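Local coordinates for segregation and condensation protein B (PDB 2Z99), which takes part in chromosome segregation and condensation during cell division, probably as a winged-helix partner of ScpA and SMC, at the interface of chains A and B. Coordinates in Å, arbitrary orientation; residue numbers count along the deposited sequence, not the author numbering. Chains: chain A/B, Putative uncharacterized protein.

Contact 1: the interface of chains A and B. Residues chain A 19, 23, 26-27, 31, 35-36, 39; chain B 85-86, 89, 92.
An apolar helix-to-helix interface joins two copies of ScpB here, with helix 83-94 of chain B laid against helices 13-26 and 33-40 of chain A. Its two-fold twin makes the same contact with the chains exchanged, so the patch, which hides 340 Å² in all, helps hold the two copies of the deposited assembly together. No nitrogen or oxygen comes within bonding reach across it, and cohesion rests on the fit of aliphatic branches and one aromatic ring. B:Leu89 is the central knob and has the largest buried surface of the patch. Its CG lies anti to the backbone N (chi1 -168°), which sends the side chain toward helix 33-40, where CD2 meets the methyl CB of A:Ala39 at 3.4 Å, a tight fit. The same CD2 lies 3.6 Å from the carbonyl O of A:Ala35, one turn earlier on that helix, while the other branch, CD1, points toward A:Ile27 and A:Val31 at longer range. At the other end, the ring of B:Tyr85 is capped on one face by A:Val19. The touching branch is CG1, anti to the backbone N (chi1 -179°), which stands 3.3 Å above the ring plane and is displaced toward the rim on the CG-CD2 side, a CH-pi contact. CG2 of A:Val19 reaches more loosely toward CE1 and CZ near the phenol end. Between knob and ring, A:Leu23 presses its CD2 methyl onto the backbone of helix 83-94, 3.5 Å from the carbonyl O of B:Tyr85. Alongside, A:Val26 and B:Val86 cross at about a right angle, methyl to methyl, with CG2 of the former 3.9 Å from CG1 of the latter. The site lies in the N-terminal part of the fold, where the first two helices of one chain receive the helix that follows the 3-10 turn 80-82 of the other.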
# COMPACT_ATOMS: atom_id res chain seq x y z
N VAL A 19 12.12 1.79 13.42
CA VAL A 19 10.79 2.35 13.54
C VAL A 19 10.39 3.05 12.24
O VAL A 19 9.31 2.82 11.71
CB VAL A 19 10.73 3.36 14.71
CG1 VAL A 19 9.33 3.91 14.84
CG2 VAL A 19 11.14 2.69 16.01
N LEU A 23 7.11 2.37 9.72
CA LEU A 23 6.16 3.42 9.41
C LEU A 23 6.09 3.75 7.93
O LEU A 23 5.00 3.88 7.37
CB LEU A 23 6.49 4.69 10.22
CG LEU A 23 6.60 4.51 11.74
CD1 LEU A 23 6.97 5.82 12.41
CD2 LEU A 23 5.29 3.98 12.30
N VAL A 26 3.65 1.13 6.09
CA VAL A 26 2.19 1.17 6.19
C VAL A 26 1.44 2.35 5.55
O VAL A 26 0.22 2.28 5.40
CB VAL A 26 1.73 1.08 7.65
CG1 VAL A 26 0.35 0.49 7.70
CG2 VAL A 26 2.67 0.22 8.45
N ILE A 27 2.14 3.41 5.19
CA ILE A 27 1.47 4.57 4.61
C ILE A 27 1.10 4.40 3.14
O ILE A 27 1.83 3.79 2.37
CB ILE A 27 2.33 5.84 4.74
CG1 ILE A 27 3.62 5.67 3.94
CG2 ILE A 27 2.59 6.13 6.20
CD1 ILE A 27 4.50 6.87 3.92
N VAL A 31 4.14 10.89 4.00
CA VAL A 31 4.02 11.31 5.39
C VAL A 31 4.99 12.45 5.54
O VAL A 31 5.91 12.62 4.73
CB VAL A 31 4.43 10.23 6.41
CG1 VAL A 31 3.26 9.36 6.74
CG2 VAL A 31 5.58 9.40 5.87
N ALA A 35 5.12 14.38 11.11
CA ALA A 35 4.19 13.31 11.49
C ALA A 35 5.00 12.16 12.07
O ALA A 35 4.66 11.61 13.12
CB ALA A 35 3.41 12.85 10.27
N LEU A 36 6.07 11.80 11.37
CA LEU A 36 6.95 10.73 11.81
C LEU A 36 7.58 11.15 13.13
O LEU A 36 7.57 10.39 14.11
CB LEU A 36 8.02 10.47 10.73
CG LEU A 36 7.45 9.82 9.46
CD1 LEU A 36 8.48 9.74 8.38
CD2 LEU A 36 6.93 8.44 9.80
N ALA A 39 4.96 10.92 15.79
CA ALA A 39 4.65 9.51 16.00
C ALA A 39 5.74 8.80 16.76
O ALA A 39 5.48 7.94 17.62
CB ALA A 39 4.43 8.83 14.66
N TYR B 85 4.11 2.03 17.39
CA TYR B 85 4.43 3.19 16.57
C TYR B 85 3.48 3.29 15.39
O TYR B 85 3.09 4.39 14.99
CB TYR B 85 5.86 3.11 16.06
CG TYR B 85 6.89 3.15 17.16
CD1 TYR B 85 7.37 1.97 17.75
CD2 TYR B 85 7.37 4.36 17.64
CE1 TYR B 85 8.29 2.02 18.80
CE2 TYR B 85 8.28 4.42 18.67
CZ TYR B 85 8.74 3.25 19.25
OH TYR B 85 9.65 3.33 20.28
N VAL B 86 3.11 2.15 14.82
CA VAL B 86 2.19 2.15 13.70
C VAL B 86 0.84 2.71 14.16
O VAL B 86 0.24 3.54 13.49
CB VAL B 86 1.99 0.73 13.14
CG1 VAL B 86 1.04 0.77 11.96
CG2 VAL B 86 3.32 0.16 12.70
N LEU B 89 1.02 6.68 14.70
CA LEU B 89 1.15 7.40 13.45
C LEU B 89 -0.17 7.58 12.72
O LEU B 89 -0.51 8.68 12.28
CB LEU B 89 2.15 6.69 12.54
CG LEU B 89 2.63 7.44 11.29
CD1 LEU B 89 1.64 7.31 10.17
CD2 LEU B 89 2.86 8.89 11.63
N ASP B 92 -2.74 9.75 14.53
CA ASP B 92 -2.39 11.16 14.42
C ASP B 92 -2.84 11.68 13.06
O ASP B 92 -2.14 12.47 12.40
CB ASP B 92 -0.89 11.39 14.61
CG ASP B 92 -0.43 11.16 16.05
OD1 ASP B 92 -1.21 11.44 16.99
OD2 ASP B 92 0.73 10.71 16.25

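Contact 2: the interface of chains A and B. Residues chain A 63-65, 77-78, 82; chain B 18-19, 21-22, 25-26.
This mixed polar and apolar interface sets helix 13-26 of chain B against the start of strand 65-70, the end of strand 73-78 and the short 3-10 helix 80-82 of chain A, helping to join the two copies of the deposited assembly and recurring by two-fold symmetry. Its polar centre is the carboxylate of B:Glu21, whose OE1 accepts two hydrogen bonds from the loop entering strand 65-70. The hydroxyl OG of A:Ser63 donates at 2.6 Å and the backbone N of A:Gly64 at 3.0 Å, the latter nearly straight (173° at H). Both donors approach from above the carboxylate plane, and the paired grip would tend to stabilise a charged glutamate. A:Ser63 OG, anti to its own backbone N, also accepts from the backbone N of A:Ile65 at 3.1 Å, a second-shell bond that fixes the hydroxyl in place. Beside this pair, the ring of A:Phe82 lies obliquely across the base of B:Arg18, its tip CZ 3.5 Å from the arginine CB. The guanidinium plane is turned 16° from that of the ring, but the arginine chain runs extended from CG to NE and its aliphatic part makes the contact. CB of A:Phe82 meets the methyl CB of B:Ala22 at 3.8 Å, and CG2 of B:Val19 comes obliquely to CD1 and CE1 of the ring, 4.0 Å from CD1. Farther along the helix, B:Leu25 turns CD2 to the carbonyl O of A:Tyr77 at 3.4 Å, while A:Thr78 and B:Val26 cross at about a right angle. For the protein, the polar pair likely sets the register of the helix against the partner's strands, and the apolar contacts along the helix probably add cohesion.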
# COMPACT_ATOMS: atom_id res chain seq x y z
N SER A 63 18.96 0.11 -4.41
CA SER A 63 17.86 -0.71 -3.96
C SER A 63 16.65 -0.65 -4.90
O SER A 63 16.54 0.25 -5.74
CB SER A 63 17.43 -0.30 -2.56
OG SER A 63 16.36 -1.12 -2.13
N GLY A 64 15.76 -1.64 -4.78
CA GLY A 64 14.56 -1.65 -5.59
C GLY A 64 13.65 -0.56 -5.03
O GLY A 64 12.80 0.00 -5.73
N ILE A 65 13.86 -0.26 -3.76
CA ILE A 65 13.10 0.76 -3.05
C ILE A 65 13.85 2.09 -3.03
O ILE A 65 15.05 2.14 -2.72
CB ILE A 65 12.83 0.32 -1.60
CG1 ILE A 65 12.04 -0.99 -1.59
CG2 ILE A 65 12.07 1.41 -0.86
CD1 ILE A 65 11.84 -1.58 -0.21
N TYR A 77 9.24 4.74 -2.82
CA TYR A 77 8.84 4.53 -4.21
C TYR A 77 9.65 3.40 -4.85
O TYR A 77 10.66 2.94 -4.32
CB TYR A 77 9.08 5.79 -5.05
CG TYR A 77 8.28 7.00 -4.63
CD1 TYR A 77 8.39 7.52 -3.34
CD2 TYR A 77 7.37 7.59 -5.51
CE1 TYR A 77 7.63 8.61 -2.93
CE2 TYR A 77 6.59 8.68 -5.11
CZ TYR A 77 6.73 9.19 -3.82
OH TYR A 77 5.95 10.24 -3.40
N THR A 78 9.18 2.95 -6.01
CA THR A 78 9.87 1.94 -6.79
C THR A 78 10.96 2.69 -7.55
O THR A 78 10.69 3.72 -8.18
CB THR A 78 8.91 1.28 -7.77
OG1 THR A 78 8.41 0.06 -7.20
CG2 THR A 78 9.59 1.02 -9.11
N PHE A 82 13.38 -0.02 -12.40
CA PHE A 82 12.63 -1.24 -12.20
C PHE A 82 11.16 -1.19 -12.65
O PHE A 82 10.41 -2.14 -12.42
CB PHE A 82 12.72 -1.65 -10.73
CG PHE A 82 14.13 -1.87 -10.26
CD1 PHE A 82 14.88 -2.94 -10.74
CD2 PHE A 82 14.72 -1.00 -9.35
CE1 PHE A 82 16.20 -3.13 -10.33
CE2 PHE A 82 16.03 -1.17 -8.93
CZ PHE A 82 16.78 -2.24 -9.42
N ARG B 18 17.19 -6.76 -5.87
CA ARG B 18 16.67 -5.42 -6.13
C ARG B 18 15.29 -5.49 -6.74
O ARG B 18 14.34 -4.93 -6.20
CB ARG B 18 17.61 -4.67 -7.07
CG ARG B 18 19.00 -4.52 -6.51
CD ARG B 18 19.87 -3.71 -7.45
NE ARG B 18 21.14 -3.41 -6.81
CZ ARG B 18 22.30 -3.94 -7.17
NH1 ARG B 18 22.37 -4.81 -8.17
NH2 ARG B 18 23.40 -3.60 -6.51
N VAL B 19 15.17 -6.18 -7.87
CA VAL B 19 13.89 -6.32 -8.53
C VAL B 19 12.83 -6.79 -7.52
O VAL B 19 11.75 -6.21 -7.43
CB VAL B 19 13.97 -7.33 -9.69
CG1 VAL B 19 12.63 -7.44 -10.38
CG2 VAL B 19 15.03 -6.89 -10.69
N GLU B 21 12.68 -6.35 -4.40
CA GLU B 21 12.38 -5.31 -3.43
C GLU B 21 11.35 -4.37 -4.06
O GLU B 21 10.37 -4.00 -3.43
CB GLU B 21 13.64 -4.50 -3.06
CG GLU B 21 14.69 -5.27 -2.25
CD GLU B 21 15.88 -4.40 -1.87
OE1 GLU B 21 16.42 -3.69 -2.74
OE2 GLU B 21 16.26 -4.42 -0.68
N ALA B 22 11.58 -3.98 -5.30
CA ALA B 22 10.68 -3.09 -6.00
C ALA B 22 9.28 -3.70 -6.07
O ALA B 22 8.30 -3.02 -5.80
CB ALA B 22 11.20 -2.82 -7.40
N LEU B 25 7.18 -4.10 -2.94
CA LEU B 25 6.75 -2.79 -2.47
C LEU B 25 5.38 -2.37 -2.99
O LEU B 25 4.54 -1.92 -2.22
CB LEU B 25 7.79 -1.71 -2.85
CG LEU B 25 7.50 -0.28 -2.38
CD1 LEU B 25 7.81 -0.16 -0.89
CD2 LEU B 25 8.34 0.72 -3.17
N VAL B 26 5.17 -2.55 -4.29
CA VAL B 26 3.92 -2.15 -4.94
C VAL B 26 2.66 -3.01 -4.72
O VAL B 26 1.56 -2.57 -5.04
CB VAL B 26 4.11 -2.02 -6.46
CG1 VAL B 26 3.09 -1.05 -7.00
CG2 VAL B 26 5.49 -1.53 -6.79

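Contact 1 and contact 2 lie about 21 Å apart, between the centres of their C-alpha atoms, and use different parts of one two-fold interface. Helix 13-26 links them: chain A supplies it in contact 1 and chain B in contact 2, and residues 19 and 26 take part in both. By symmetry each copy of this helix therefore faces both the partner's helix 83-94 and its strands 65-70 and 73-78. Contact 1, which has no polar bond across it, probably adds cohesion, whereas the hydrogen bonds of contact 2 add directionality; together they would orient the N-terminal regions in the two-copy deposited assembly, whose biological role is inferred.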